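Local coordinates for sterol regulatory element-binding protein cleavage-activating protein (PDB 4YHC) that escorts sre1 for processing when sterol or oxygen is low, here represented by its cytoplasmic WD40 domain, which probably takes part in binding sre1, at residues V141-S146 with N187-L192; K225-I230 with L236-D241; H256-P261 with S285-C290; F291-A294 with V299-Y302. The protein carries 9 engineered substitutions. All blocks are in the same frame, centred on the assembly; numbering follows the deposited sequence.

Contact 1: V141-S146 with N187-L192; sequences VVVESS and NRIASL. Engineered in segment 187-192: Ser191 (natural residue Cys).
Val141 and Ile189 face each other from strands 136-144 and 187-193, which run in the same direction with CA atoms 8.5 Å apart at this pair, too far for backbone pairing and suited to side-chain packing between two sheets. The two side chains reach toward each other tip to tip. Ile189 CD1 comes up between the methyls of Val141 and touches both, CG1 at 3.9 Å and CG2 at the same distance. The other branch of Ile189 leads the opposite way along the strand: with CG1 beside the backbone N (chi1 -53°), CG2 is left anti to that N and approaches Val143 CG2 at 4.4 Å, a looser contact. One isoleucine thus bridges two valines that alternate along their strand. Each strand is the second of its four-stranded antiparallel sheet, and the sheets fall in the predicted WD repeats 3 and 4, so this is face-to-face packing of neighbouring propeller blades. Met126 against Ile189, and Ile149 against Val141 and the engineered Ser191 (a cysteine in the natural protein), continue the packed layer. With methyl groups alone meeting across the interface, the join between these strands rests on shape and exclusion of water, with no directional bond to fix their spacing.

Contact 2: K225-I230 with L236-D241; sequences KDIYGI and LFLARD
Ala239 O receives two backbone donors from the facing strand, Lys225 N at 2.8 Å and, weakly, Asp226 N: a classic beta bulge at the open end of the hairpin formed by strands 226-230 and 235-239. Past it, regular antiparallel pairing takes over, with Tyr228 and Phe237 as a hydrogen-bonded pair and Ile227 opposite Leu238 as a non-hydrogen-bonded one. The strand axes lie 4.6 Å apart at an angle of 162°. On the face of Ile227 and Leu238, Ile227 CG2 lies 3.9 Å from Leu238 CD2, and Ala190 and Leu192 of strand 187-193 pack on Ile227. On the other face, Ile230 CG1 meets the Phe237 ring edge-on, 3.6 Å from CE1; Val270 of the next sheet touches both residues. Asp226 turns its carboxylate away from Ala239, and Lys177 and the backbone N of Phe268 hold it. Arg240 points away from the hairpin partner and pairs with Glu222 and Asp245. The Lys225 chain, bent at chi2 and chi4, crosses Asp241 at about a right angle, and Lys225 NZ, also bonded to Ile263 O, forms a salt bridge with Asp241 OD1, on its syn lone pair, at 2.5 Å.

Contact 3: H256-P261 with S285-C290; sequences HSFTLP and SSISFC
Phe289 drives the edge of its ring into the face of Phe258, a T-shaped pair with centroids 4.9 Å apart and planes at 82°. Phe289 CZ sits over the centre of the Phe258 ring, 3.6 Å above its plane, while CE2 comes within 3.7 Å of Phe258 CG. The opposite face of Phe258 takes the edge of the imidazole two residues earlier in its own strand: His256 CD2 also lies over the ring centre. Phe258 is therefore held flat between two perpendicular edges, its own rim turned toward Ile287, whose CD1 touches Phe258 CZ near the ring plane at 3.9 Å. In Phe258, CG is anti to the carbonyl carbon (chi1 -68°), which carries the ring across toward the other strand. These residues join two sheets of the WD40 propeller: strand 253-259 is an outermost strand of a four-stranded blade, and strand 281-292 belongs to the curled mixed sheet that follows it. Replacing Phe258 by an alanine would probably leave the edges of Phe289 and His256 without the face that separates them, and open a gap beside Ile287 CD1. Tyr304 adds a further ring beside both phenylalanines, and Phe268 leans on Phe289, while Phe339 stacks on His256. Farther along the first segment, Leu260 crosses Phe289 obliquely, its CD1 3.9 Å from Phe289 CD2. The methyl thus meets the part of the ring next to the edge buried in Phe258, and Val244 from the middle of the first blade packs against the same leucine.

Contact 4: F291-A294 with V299-Y302; sequences FTHA and VLYY
The loop end of the beta hairpin of strands 281-292 and 299-304 lies here, in the curled mixed sheet of the WD40 propeller. Phe291 and Leu300 form an antiparallel hydrogen-bonded pair: Phe291 N gives a bond of 3.1 Å to Leu300 O, and Leu300 N returns one of 2.9 Å to Phe291 O. The same Phe291 O also takes a CA-H...O contact from Val299 CA, 3.4 Å away. The side chain of Phe291 adopts the crowded position, CG between the backbone N and the carbonyl carbon (chi1 64°), and this folds the ring over the neighbouring strand. One ring face consequently lies over Leu300 CB, which stands 4.1 Å above its plane and toward the rim. Beyond the leucine the ring reaches Tyr302, with Phe291 CZ 3.6 Å from Tyr302 CE1 and the planes inclined at 43°, an oblique meeting of two aromatic groups. A serine in place of Phe291 would probably keep the backbone pair but uncover Leu300 CB and deprive Tyr302 of this aromatic contact. On the reverse face of the hairpin, Thr292 and Val299 make a non-hydrogen-bonded pair. Strand 344-349 extends the sheet by backbone bonding of Val349 with Val299, and its Ile346 touches both Leu300 and Tyr302, while Ile263 covers part of Phe291. Nearer the turn His293 directs its CB toward Leu300, whose CD2 lies 4.1 Å from His293 CB.

The four contacts follow one another along the chain, across or within successive sheets of the propeller. Contact 1 meets contact 2 where Ala190 CB packs on Leu236 CD1 at 3.7 Å, their centres about 15 Å apart. Contact 2 and the 256-261 side of contact 3 belong to one blade, and Phe237 CE2 lies 3.8 Å from Phe289 CE1. Contacts 3 and 4 both use strand 281-292, with a probable hydrogen bond of 2.7 Å between Phe289 N and Tyr302 O; contact 1 stays about 13 Å from either at the nearest atoms. All four fall within the region assigned by similarity to sre1 binding. A citrate, probably from crystallisation, bonds Arg188 on segment 187-192, outside the contact.

Contact 1: V141-S146 with N187-L192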
loop_
_atom_site.group_PDB
_atom_site.type_symbol
_atom_site.label_atom_id
_atom_site.label_comp_id
_atom_site.label_asym_id
_atom_site.label_seq_id
_atom_site.Cartn_x
_atom_site.Cartn_y
_atom_site.Cartn_z
ATOM N N VAL A 141 -1.638 4.456 16.278
ATOM C CA VAL A 141 -0.313 3.997 16.655
ATOM C C VAL A 141 0.740 4.861 15.996
ATOM O O VAL A 141 0.733 5.110 14.775
ATOM C CB VAL A 141 -0.120 2.531 16.254
ATOM C CG1 VAL A 141 1.265 2.017 16.635
ATOM C CG2 VAL A 141 -1.211 1.659 16.899
ATOM N N VAL A 142 1.689 5.300 16.798
ATOM C CA VAL A 142 2.763 6.125 16.341
ATOM C C VAL A 142 4.058 5.418 16.588
ATOM O O VAL A 142 4.404 5.114 17.743
ATOM C CB VAL A 142 2.763 7.471 17.109
ATOM C CG1 VAL A 142 3.882 8.368 16.615
ATOM C CG2 VAL A 142 1.447 8.164 16.874
ATOM N N VAL A 143 4.771 5.134 15.515
ATOM C CA VAL A 143 6.003 4.394 15.583
ATOM C C VAL A 143 7.159 5.301 15.225
ATOM O O VAL A 143 7.160 5.958 14.165
ATOM C CB VAL A 143 6.012 3.150 14.645
ATOM C CG1 VAL A 143 7.313 2.371 14.790
ATOM C CG2 VAL A 143 4.827 2.229 14.951
ATOM N N GLU A 144 8.177 5.295 16.087
ATOM C CA GLU A 144 9.371 6.107 15.875
ATOM C C GLU A 144 10.546 5.266 15.478
ATOM O O GLU A 144 10.741 4.168 15.959
ATOM C CB GLU A 144 9.726 6.875 17.130
ATOM C CG GLU A 144 8.767 8.001 17.450
ATOM C CD GLU A 144 9.161 8.698 18.736
ATOM O OE1 GLU A 144 10.283 9.295 18.746
ATOM O OE2 GLU A 144 8.364 8.625 19.721
ATOM N N SER A 145 11.335 5.772 14.563
ATOM C CA SER A 145 12.520 4.999 14.144
ATOM C C SER A 145 13.464 4.690 15.305
ATOM O O SER A 145 14.227 3.733 15.246
ATOM C CB SER A 145 13.247 5.762 13.076
ATOM O OG SER A 145 13.145 7.123 13.417
ATOM N N SER A 146 13.340 5.492 16.363
ATOM C CA SER A 146 14.064 5.326 17.617
ATOM C C SER A 146 13.760 3.989 18.301
ATOM O O SER A 146 14.561 3.512 19.077
ATOM C CB SER A 146 13.735 6.505 18.568
ATOM O OG SER A 146 12.441 6.365 19.181
ATOM N N ASN A 187 -5.496 -7.065 16.549
ATOM C CA ASN A 187 -4.699 -5.961 16.060
ATOM C C ASN A 187 -3.262 -6.212 16.380
ATOM O O ASN A 187 -2.952 -6.617 17.467
ATOM C CB ASN A 187 -5.147 -4.665 16.676
ATOM C CG ASN A 187 -6.506 -4.242 16.179
ATOM O OD1 ASN A 187 -6.987 -4.744 15.150
ATOM N ND2 ASN A 187 -7.070 -3.201 16.819
ATOM N N ARG A 188 -2.394 -6.044 15.393
ATOM C CA ARG A 188 -0.980 -6.347 15.556
ATOM C C ARG A 188 -0.137 -5.254 14.981
ATOM O O ARG A 188 -0.530 -4.610 14.020
ATOM C CB ARG A 188 -0.655 -7.640 14.861
ATOM C CG ARG A 188 -1.495 -8.820 15.218
ATOM C CD ARG A 188 -0.875 -10.100 14.667
ATOM N NE ARG A 188 -1.843 -11.195 14.473
ATOM C CZ ARG A 188 -2.238 -12.066 15.422
ATOM N NH1 ARG A 188 -3.148 -12.996 15.167
ATOM N NH2 ARG A 188 -1.772 -11.977 16.636
ATOM N N ILE A 189 0.990 -4.964 15.626
ATOM C CA ILE A 189 1.995 -4.061 15.074
ATOM C C ILE A 189 3.303 -4.807 14.976
ATOM O O ILE A 189 3.819 -5.316 16.009
ATOM C CB ILE A 189 2.225 -2.849 15.980
ATOM C CG1 ILE A 189 0.911 -2.163 16.289
ATOM C CG2 ILE A 189 3.184 -1.880 15.345
ATOM C CD1 ILE A 189 0.331 -1.396 15.113
ATOM N N ALA A 190 3.879 -4.832 13.779
ATOM C CA ALA A 190 5.092 -5.631 13.521
ATOM C C ALA A 190 6.202 -4.680 13.143
ATOM O O ALA A 190 5.966 -3.772 12.343
ATOM C CB ALA A 190 4.844 -6.623 12.390
ATOM N N SER A 191 7.407 -4.899 13.702
ATOM C CA SER A 191 8.545 -4.021 13.485
ATOM C C SER A 191 9.828 -4.800 13.177
ATOM O O SER A 191 10.198 -5.725 13.848
ATOM C CB SER A 191 8.750 -3.094 14.697
ATOM O OG SER A 191 7.524 -2.521 15.132
ATOM N N LEU A 192 10.482 -4.432 12.117
ATOM C CA LEU A 192 11.758 -5.028 11.756
ATOM C C LEU A 192 12.782 -4.069 12.295
ATOM O O LEU A 192 12.739 -2.865 11.963
ATOM C CB LEU A 192 11.901 -5.153 10.235
ATOM C CG LEU A 192 13.314 -5.551 9.709
ATOM C CD1 LEU A 192 13.686 -6.903 10.277
ATOM C CD2 LEU A 192 13.273 -5.612 8.203
#

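Contact 2: K225-I230 with L236-D241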
loop_
_atom_site.group_PDB
_atom_site.type_symbol
_atom_site.label_atom_id
_atom_site.label_comp_id
_atom_site.label_asym_id
_atom_site.label_seq_id
_atom_site.Cartn_x
_atom_site.Cartn_y
_atom_site.Cartn_z
ATOM N N LYS A 225 15.485 -7.876 5.229
ATOM C CA LYS A 225 15.421 -6.699 4.356
ATOM C C LYS A 225 14.068 -5.967 4.436
ATOM O O LYS A 225 13.993 -4.756 4.142
ATOM C CB LYS A 225 15.688 -7.136 2.920
ATOM C CG LYS A 225 17.082 -7.716 2.652
ATOM C CD LYS A 225 18.125 -6.643 2.920
ATOM C CE LYS A 225 19.540 -6.954 2.396
ATOM N NZ LYS A 225 19.580 -7.126 0.939
ATOM N N ASP A 226 12.996 -6.690 4.781
ATOM C CA ASP A 226 11.677 -6.050 4.764
ATOM C C ASP A 226 10.643 -6.989 5.392
ATOM O O ASP A 226 10.837 -8.195 5.549
ATOM C CB ASP A 226 11.230 -5.711 3.319
ATOM C CG ASP A 226 10.442 -4.385 3.237
ATOM O OD1 ASP A 226 9.964 -3.887 4.313
ATOM O OD2 ASP A 226 10.262 -3.863 2.090
ATOM N N ILE A 227 9.542 -6.381 5.744
ATOM C CA ILE A 227 8.345 -7.107 6.186
ATOM C C ILE A 227 7.135 -6.517 5.511
ATOM O O ILE A 227 7.083 -5.303 5.238
ATOM C CB ILE A 227 8.162 -7.074 7.719
ATOM C CG1 ILE A 227 8.091 -5.663 8.307
ATOM C CG2 ILE A 227 9.257 -7.824 8.394
ATOM C CD1 ILE A 227 7.836 -5.676 9.813
ATOM N N TYR A 228 6.126 -7.361 5.226
ATOM C CA TYR A 228 4.929 -6.851 4.546
ATOM C C TYR A 228 3.791 -7.747 5.013
ATOM O O TYR A 228 3.984 -8.953 5.173
ATOM C CB TYR A 228 5.070 -6.891 3.006
ATOM C CG TYR A 228 3.943 -6.179 2.285
ATOM C CD1 TYR A 228 2.770 -6.873 1.967
ATOM C CD2 TYR A 228 4.010 -4.832 1.957
ATOM C CE1 TYR A 228 1.701 -6.246 1.348
ATOM C CE2 TYR A 228 2.919 -4.208 1.272
ATOM C CZ TYR A 228 1.793 -4.944 1.024
ATOM O OH TYR A 228 0.696 -4.461 0.397
ATOM N N GLY A 229 2.637 -7.178 5.265
ATOM C CA GLY A 229 1.502 -7.969 5.848
ATOM C C GLY A 229 0.304 -8.089 4.916
ATOM O O GLY A 229 0.066 -7.205 4.101
ATOM N N ILE A 230 -0.402 -9.203 4.953
ATOM C CA ILE A 230 -1.778 -9.287 4.340
ATOM C C ILE A 230 -2.663 -9.503 5.563
ATOM O O ILE A 230 -2.753 -10.612 6.118
ATOM C CB ILE A 230 -1.950 -10.440 3.392
ATOM C CG1 ILE A 230 -0.796 -10.501 2.422
ATOM C CG2 ILE A 230 -3.339 -10.504 2.742
ATOM C CD1 ILE A 230 -1.034 -9.902 1.120
ATOM N N LEU A 236 2.339 -12.490 7.654
ATOM C CA LEU A 236 3.457 -11.598 7.478
ATOM C C LEU A 236 4.501 -12.221 6.575
ATOM O O LEU A 236 4.835 -13.442 6.746
ATOM C CB LEU A 236 4.091 -11.340 8.834
ATOM C CG LEU A 236 5.256 -10.358 8.825
ATOM C CD1 LEU A 236 5.224 -9.393 9.961
ATOM C CD2 LEU A 236 6.594 -11.092 8.885
ATOM N N PHE A 237 5.015 -11.417 5.633
ATOM C CA PHE A 237 6.072 -11.857 4.708
ATOM C C PHE A 237 7.370 -11.204 5.245
ATOM O O PHE A 237 7.408 -9.987 5.487
ATOM C CB PHE A 237 5.815 -11.436 3.268
ATOM C CG PHE A 237 4.673 -12.135 2.611
ATOM C CD1 PHE A 237 3.368 -11.722 2.824
ATOM C CD2 PHE A 237 4.888 -13.193 1.762
ATOM C CE1 PHE A 237 2.322 -12.388 2.234
ATOM C CE2 PHE A 237 3.870 -13.836 1.195
ATOM C CZ PHE A 237 2.589 -13.423 1.391
ATOM N N LEU A 238 8.418 -12.000 5.480
ATOM C CA LEU A 238 9.733 -11.551 5.940
ATOM C C LEU A 238 10.733 -11.781 4.778
ATOM O O LEU A 238 10.990 -12.882 4.430
ATOM C CB LEU A 238 10.161 -12.358 7.147
ATOM C CG LEU A 238 11.375 -11.911 8.023
ATOM C CD1 LEU A 238 12.531 -12.876 7.939
ATOM C CD2 LEU A 238 11.949 -10.534 7.779
ATOM N N ALA A 239 11.221 -10.728 4.162
ATOM C CA ALA A 239 12.120 -10.777 3.059
ATOM C C ALA A 239 13.547 -10.736 3.602
ATOM O O ALA A 239 13.839 -10.014 4.522
ATOM C CB ALA A 239 11.945 -9.588 2.186
ATOM N N ARG A 240 14.395 -11.578 3.046
ATOM C CA ARG A 240 15.811 -11.688 3.487
ATOM C C ARG A 240 16.569 -11.757 2.152
ATOM O O ARG A 240 16.125 -11.095 1.159
ATOM C CB ARG A 240 16.029 -12.889 4.445
ATOM C CG ARG A 240 15.374 -14.196 4.033
ATOM C CD ARG A 240 15.532 -15.319 5.098
ATOM N NE ARG A 240 14.745 -16.471 4.693
ATOM C CZ ARG A 240 14.958 -17.241 3.627
ATOM N NH1 ARG A 240 16.055 -17.121 2.873
ATOM N NH2 ARG A 240 14.049 -18.159 3.299
ATOM N N ASP A 241 17.714 -12.429 2.093
ATOM C CA ASP A 241 18.587 -12.295 0.897
ATOM C C ASP A 241 18.480 -13.411 -0.106
ATOM O O ASP A 241 18.888 -13.231 -1.222
ATOM C CB ASP A 241 20.041 -12.038 1.342
ATOM C CG ASP A 241 20.362 -10.503 1.445
ATOM O OD1 ASP A 241 19.723 -9.655 0.751
ATOM O OD2 ASP A 241 21.217 -10.147 2.233
#

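Contact 3: H256-P261 with S285-C290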
loop_
_atom_site.group_PDB
_atom_site.type_symbol
_atom_site.label_atom_id
_atom_site.label_comp_id
_atom_site.label_asym_id
_atom_site.label_seq_id
_atom_site.Cartn_x
_atom_site.Cartn_y
_atom_site.Cartn_z
ATOM N N HIS A 256 5.627 -21.168 4.161
ATOM C CA HIS A 256 6.448 -21.449 2.995
ATOM C C HIS A 256 7.584 -20.459 2.933
ATOM O O HIS A 256 7.431 -19.343 3.435
ATOM C CB HIS A 256 5.625 -21.282 1.762
ATOM C CG HIS A 256 6.285 -21.712 0.505
ATOM N ND1 HIS A 256 6.645 -23.019 0.265
ATOM C CD2 HIS A 256 6.562 -21.030 -0.632
ATOM C CE1 HIS A 256 7.110 -23.126 -0.959
ATOM N NE2 HIS A 256 7.075 -21.924 -1.521
ATOM N N SER A 257 8.678 -20.863 2.270
ATOM C CA SER A 257 9.780 -19.988 1.925
ATOM C C SER A 257 9.838 -19.954 0.457
ATOM O O SER A 257 9.902 -20.997 -0.197
ATOM C CB SER A 257 11.098 -20.485 2.500
ATOM O OG SER A 257 10.956 -20.413 3.900
ATOM N N PHE A 258 9.668 -18.763 -0.087
ATOM C CA PHE A 258 9.764 -18.553 -1.511
ATOM C C PHE A 258 11.249 -18.304 -1.785
ATOM O O PHE A 258 11.907 -17.756 -0.954
ATOM C CB PHE A 258 8.944 -17.307 -1.963
ATOM C CG PHE A 258 7.431 -17.475 -1.822
ATOM C CD1 PHE A 258 6.818 -17.317 -0.612
ATOM C CD2 PHE A 258 6.661 -17.786 -2.903
ATOM C CE1 PHE A 258 5.432 -17.432 -0.476
ATOM C CE2 PHE A 258 5.280 -17.875 -2.788
ATOM C CZ PHE A 258 4.680 -17.738 -1.567
ATOM N N THR A 259 11.744 -18.685 -2.960
ATOM C CA THR A 259 13.150 -18.445 -3.317
ATOM C C THR A 259 13.246 -17.216 -4.190
ATOM O O THR A 259 12.567 -17.149 -5.203
ATOM C CB THR A 259 13.736 -19.659 -4.097
ATOM O OG1 THR A 259 13.568 -20.825 -3.298
ATOM C CG2 THR A 259 15.239 -19.479 -4.315
ATOM N N LEU A 260 14.020 -16.227 -3.728
ATOM C CA LEU A 260 14.190 -14.946 -4.414
ATOM C C LEU A 260 15.649 -14.541 -4.433
ATOM O O LEU A 260 16.441 -14.980 -3.611
ATOM C CB LEU A 260 13.382 -13.799 -3.726
ATOM C CG LEU A 260 11.866 -14.001 -3.898
ATOM C CD1 LEU A 260 11.161 -12.952 -3.044
ATOM C CD2 LEU A 260 11.373 -13.918 -5.348
ATOM N N PRO A 261 15.986 -13.630 -5.305
ATOM C CA PRO A 261 17.311 -13.011 -5.218
ATOM C C PRO A 261 17.325 -11.972 -4.138
ATOM O O PRO A 261 16.269 -11.722 -3.484
ATOM C CB PRO A 261 17.500 -12.403 -6.602
ATOM C CG PRO A 261 16.154 -12.145 -7.098
ATOM C CD PRO A 261 15.232 -13.187 -6.510
ATOM N N SER A 285 -6.183 -16.734 -5.887
ATOM C CA SER A 285 -5.917 -17.307 -7.181
ATOM C C SER A 285 -4.437 -17.130 -7.587
ATOM O O SER A 285 -3.982 -17.856 -8.468
ATOM C CB SER A 285 -6.746 -16.632 -8.279
ATOM O OG SER A 285 -8.135 -16.833 -8.081
ATOM N N SER A 286 -3.734 -16.185 -6.968
ATOM C CA SER A 286 -2.318 -15.820 -7.354
ATOM C C SER A 286 -1.655 -14.977 -6.316
ATOM O O SER A 286 -2.363 -14.388 -5.472
ATOM C CB SER A 286 -2.180 -15.126 -8.695
ATOM O OG SER A 286 -2.781 -13.839 -8.749
ATOM N N ILE A 287 -0.310 -14.969 -6.315
ATOM C CA ILE A 287 0.445 -14.115 -5.401
ATOM C C ILE A 287 1.454 -13.400 -6.270
ATOM O O ILE A 287 2.103 -14.053 -7.126
ATOM C CB ILE A 287 1.210 -14.946 -4.373
ATOM C CG1 ILE A 287 0.314 -15.976 -3.729
ATOM C CG2 ILE A 287 1.881 -14.048 -3.321
ATOM C CD1 ILE A 287 1.050 -16.920 -2.780
ATOM N N SER A 288 1.681 -12.121 -5.999
ATOM C CA SER A 288 2.656 -11.298 -6.752
ATOM C C SER A 288 3.504 -10.575 -5.759
ATOM O O SER A 288 2.980 -10.004 -4.734
ATOM C CB SER A 288 1.995 -10.248 -7.591
ATOM O OG SER A 288 1.155 -10.757 -8.586
ATOM N N PHE A 289 4.812 -10.558 -6.050
ATOM C CA PHE A 289 5.802 -9.805 -5.244
ATOM C C PHE A 289 6.377 -8.722 -6.137
ATOM O O PHE A 289 6.585 -8.970 -7.344
ATOM C CB PHE A 289 7.002 -10.646 -4.781
ATOM C CG PHE A 289 6.680 -11.806 -3.935
ATOM C CD1 PHE A 289 5.665 -11.750 -2.974
ATOM C CD2 PHE A 289 7.404 -12.955 -4.020
ATOM C CE1 PHE A 289 5.368 -12.837 -2.158
ATOM C CE2 PHE A 289 7.116 -14.036 -3.195
ATOM C CZ PHE A 289 6.048 -13.986 -2.288
ATOM N N CYS A 290 6.688 -7.584 -5.542
ATOM C CA CYS A 290 7.402 -6.499 -6.174
ATOM C C CYS A 290 8.550 -6.157 -5.283
ATOM O O CYS A 290 8.397 -6.022 -4.089
ATOM C CB CYS A 290 6.512 -5.242 -6.327
ATOM S SG CYS A 290 7.369 -3.842 -7.092
#

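Contact 4: F291-A294 with V299-Y302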
loop_
_atom_site.group_PDB
_atom_site.type_symbol
_atom_site.label_atom_id
_atom_site.label_comp_id
_atom_site.label_asym_id
_atom_site.label_seq_id
_atom_site.Cartn_x
_atom_site.Cartn_y
_atom_site.Cartn_z
ATOM N N PHE A 291 9.711 -5.970 -5.877
ATOM C CA PHE A 291 10.932 -5.554 -5.122
ATOM C C PHE A 291 12.001 -4.953 -6.055
ATOM O O PHE A 291 11.876 -5.026 -7.280
ATOM C CB PHE A 291 11.475 -6.719 -4.278
ATOM C CG PHE A 291 11.950 -7.863 -5.094
ATOM C CD1 PHE A 291 11.110 -8.891 -5.452
ATOM C CD2 PHE A 291 13.269 -7.885 -5.536
ATOM C CE1 PHE A 291 11.587 -9.959 -6.194
ATOM C CE2 PHE A 291 13.746 -8.921 -6.286
ATOM C CZ PHE A 291 12.911 -9.960 -6.631
ATOM N N THR A 292 12.967 -4.283 -5.444
ATOM C CA THR A 292 14.184 -3.841 -6.114
ATOM C C THR A 292 15.294 -4.780 -5.798
ATOM O O THR A 292 15.552 -5.146 -4.659
ATOM C CB THR A 292 14.543 -2.424 -5.694
ATOM O OG1 THR A 292 13.427 -1.597 -6.038
ATOM C CG2 THR A 292 15.817 -1.883 -6.441
ATOM N N HIS A 293 15.864 -5.277 -6.861
ATOM C CA HIS A 293 16.898 -6.280 -6.808
ATOM C C HIS A 293 18.132 -5.585 -6.209
ATOM O O HIS A 293 18.561 -4.498 -6.696
ATOM C CB HIS A 293 17.128 -6.720 -8.249
ATOM C CG HIS A 293 17.864 -8.007 -8.384
ATOM N ND1 HIS A 293 19.175 -8.185 -7.941
ATOM C CD2 HIS A 293 17.468 -9.189 -8.876
ATOM C CE1 HIS A 293 19.547 -9.427 -8.215
ATOM N NE2 HIS A 293 18.529 -10.046 -8.789
ATOM N N ALA A 294 18.649 -6.124 -5.127
ATOM C CA ALA A 294 19.800 -5.565 -4.461
ATOM C C ALA A 294 21.107 -5.589 -5.263
ATOM O O ALA A 294 22.006 -4.827 -4.971
ATOM C CB ALA A 294 20.029 -6.270 -3.121
ATOM N N VAL A 299 13.817 -2.971 -10.834
ATOM C CA VAL A 299 12.516 -3.375 -10.211
ATOM C C VAL A 299 12.009 -4.655 -10.884
ATOM O O VAL A 299 11.908 -4.770 -12.081
ATOM C CB VAL A 299 11.508 -2.217 -10.232
ATOM C CG1 VAL A 299 10.106 -2.616 -9.613
ATOM C CG2 VAL A 299 12.110 -1.012 -9.519
ATOM N N LEU A 300 11.676 -5.614 -10.063
ATOM C CA LEU A 300 11.183 -6.894 -10.499
ATOM C C LEU A 300 9.785 -7.267 -9.924
ATOM O O LEU A 300 9.454 -6.935 -8.822
ATOM C CB LEU A 300 12.172 -7.985 -10.134
ATOM C CG LEU A 300 13.475 -8.326 -10.853
ATOM C CD1 LEU A 300 13.201 -9.051 -12.128
ATOM C CD2 LEU A 300 14.284 -7.111 -11.142
ATOM N N TYR A 301 9.033 -7.996 -10.723
ATOM C CA TYR A 301 7.694 -8.514 -10.365
ATOM C C TYR A 301 7.686 -10.004 -10.568
ATOM O O TYR A 301 8.004 -10.492 -11.648
ATOM C CB TYR A 301 6.615 -7.853 -11.203
ATOM C CG TYR A 301 6.526 -6.375 -10.969
ATOM C CD1 TYR A 301 7.354 -5.489 -11.654
ATOM C CD2 TYR A 301 5.577 -5.866 -10.069
ATOM C CE1 TYR A 301 7.270 -4.120 -11.442
ATOM C CE2 TYR A 301 5.488 -4.518 -9.841
ATOM C CZ TYR A 301 6.316 -3.636 -10.549
ATOM O OH TYR A 301 6.239 -2.331 -10.248
ATOM N N TYR A 302 7.485 -10.734 -9.472
ATOM C CA TYR A 302 7.339 -12.161 -9.527
ATOM C C TYR A 302 5.867 -12.469 -9.298
ATOM O O TYR A 302 5.258 -11.957 -8.304
ATOM C CB TYR A 302 8.156 -12.805 -8.427
ATOM C CG TYR A 302 9.616 -12.988 -8.702
ATOM C CD1 TYR A 302 10.405 -11.935 -9.111
ATOM C CD2 TYR A 302 10.221 -14.220 -8.490
ATOM C CE1 TYR A 302 11.767 -12.091 -9.317
ATOM C CE2 TYR A 302 11.589 -14.405 -8.720
ATOM C CZ TYR A 302 12.342 -13.329 -9.128
ATOM O OH TYR A 302 13.651 -13.502 -9.268
#